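Local coordinates for MutT/nudix family protein (PDB 4HFQ) that hydrolyses UDP-linked precursors of peptidoglycan biosynthesis, acting as a Nudix-family UDP-X diphosphatase, at residues Glu42-Asn45 against Gln46-Leu50. Numbering follows the deposited sequence. Where two conformers were deposited one is given.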
loop_
_atom_site.group_PDB
_atom_site.type_symbol
_atom_site.label_atom_id
_atom_site.label_comp_id
_atom_site.label_asym_id
_atom_site.label_seq_id
_atom_site.Cartn_x
_atom_site.Cartn_y
_atom_site.Cartn_z
ATOM N N GLU A 42 6.205 3.121 -23.681
ATOM C CA GLU A 42 6.680 4.093 -24.669
ATOM C C GLU A 42 6.590 5.498 -24.112
ATOM O O GLU A 42 7.506 6.304 -24.270
ATOM C CB GLU A 42 5.873 3.993 -25.959
ATOM C CG GLU A 42 6.145 2.731 -26.749
ATOM C CD GLU A 42 5.111 2.451 -27.820
ATOM O OE1 GLU A 42 4.397 3.387 -28.251
ATOM O OE2 GLU A 42 5.024 1.279 -28.245
ATOM N N MET A 43 5.492 5.792 -23.432
ATOM C CA MET A 43 5.283 7.112 -22.876
ATOM C C MET A 43 6.286 7.403 -21.763
ATOM O O MET A 43 6.852 8.496 -21.716
ATOM C CB MET A 43 3.842 7.260 -22.379
ATOM C CG MET A 43 3.575 8.631 -21.773
ATOM S SD MET A 43 1.870 8.821 -21.309
ATOM C CE MET A 43 1.867 7.842 -19.849
ATOM N N LEU A 44 6.524 6.431 -20.892
ATOM C CA LEU A 44 7.516 6.595 -19.841
ATOM C C LEU A 44 8.912 6.849 -20.409
ATOM O O LEU A 44 9.645 7.710 -19.896
ATOM C CB LEU A 44 7.513 5.386 -18.910
ATOM C CG LEU A 44 8.692 5.412 -17.931
ATOM C CD1 LEU A 44 8.607 6.638 -17.030
ATOM C CD2 LEU A 44 8.775 4.122 -17.130
ATOM N N ASN A 45 9.280 6.104 -21.444
ATOM C CA ASN A 45 10.564 6.315 -22.088
ATOM C C ASN A 45 10.715 7.770 -22.527
ATOM O O ASN A 45 11.742 8.406 -22.262
ATOM C CB ASN A 45 10.721 5.367 -23.274
ATOM C CG ASN A 45 12.147 5.276 -23.751
ATOM O OD1 ASN A 45 13.074 5.206 -22.947
ATOM N ND2 ASN A 45 12.333 5.270 -25.060
ATOM N N GLN A 46 9.680 8.304 -23.165
ATOM C CA GLN A 46 9.726 9.656 -23.718
ATOM C C GLN A 46 9.595 10.738 -22.658
ATOM O O GLN A 46 10.127 11.832 -22.811
ATOM C CB GLN A 46 8.654 9.843 -24.800
ATOM C CG GLN A 46 8.978 10.939 -25.813
ATOM C CD GLN A 46 10.286 10.692 -26.553
ATOM O OE1 GLN A 46 10.655 9.547 -26.819
ATOM N NE2 GLN A 46 10.995 11.773 -26.884
ATOM N N ALA A 47 8.896 10.435 -21.572
ATOM C CA ALA A 47 8.588 11.455 -20.573
ATOM C C ALA A 47 9.687 11.625 -19.530
ATOM O O ALA A 47 9.655 12.580 -18.758
ATOM C CB ALA A 47 7.265 11.146 -19.886
ATOM N N SER A 48 10.644 10.705 -19.498
ATOM C CA SER A 48 11.637 10.681 -18.438
ATOM C C SER A 48 13.049 10.548 -18.990
ATOM O O SER A 48 13.245 10.002 -20.087
ATOM C CB SER A 48 11.339 9.528 -17.472
ATOM O OG SER A 48 11.725 8.277 -18.017
ATOM N N ASP A 49 14.020 11.037 -18.219
ATOM C CA ASP A 49 15.444 10.875 -18.539
ATOM C C ASP A 49 16.080 9.577 -18.031
ATOM O O ASP A 49 17.307 9.413 -18.090
ATOM C CB ASP A 49 16.255 12.068 -18.014
ATOM C CG ASP A 49 15.960 13.344 -18.761
ATOM O OD1 ASP A 49 15.303 13.270 -19.820
ATOM O OD2 ASP A 49 16.375 14.420 -18.283
ATOM N N LEU A 50 15.261 8.649 -17.539
ATOM C CA LEU A 50 15.782 7.378 -17.030
ATOM C C LEU A 50 16.561 6.641 -18.124
ATOM O O LEU A 50 16.150 6.663 -19.290
ATOM C CB LEU A 50 14.636 6.498 -16.519
ATOM C CG LEU A 50 13.828 6.968 -15.307
ATOM C CD1 LEU A 50 12.670 6.005 -15.054
ATOM C CD2 LEU A 50 14.727 7.106 -14.084
HETATM O O HOH W 1 13.896 7.124 -20.780
#
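S48 turns its hydroxyl back onto the last turn of helix 27-47 and meets L44 there with both atoms of its short side chain. Its CB lies 3.5 Å from L44 O and 4.0 Å from L44 CD1. At the tip, OG gives a hydrogen bond of 2.9 Å to L44 O, arriving tilted 33° from the carbonyl plane, while L44 CD1 packs alongside OG at 3.7 Å. With chi1 at 76°, OG sits between the backbone N and the carbonyl carbon of S48, which lets the side chain reach back four residues. The same carbonyl oxygen also takes two weak bonds, from S48 N and from A47 N. Just before S48 the i to i+4 pattern persists: Q46 N bonds to E42 O, and A47 N to M43 O at 2.8 Å, the latter bent at 136°. Across the helix end, where S48 is the first residue to leave helical geometry, a water lies 2.9 Å from N45 O and 2.7 Å from L50 O, in hydrogen-bonding position to each. In this N-terminal helical part of the chain L44 and L50 both rest on V58 of helix 52-59, and D49 OD1 is hydrogen-bonded to S52 OG of the second subunit. At this helix C-terminus, then, a serine hydroxyl bonding to the i-4 carbonyl gives L44 O a firmer partner than its weak N-H bonds, and the water is consistent with serving N45 O as helix gives way to loop.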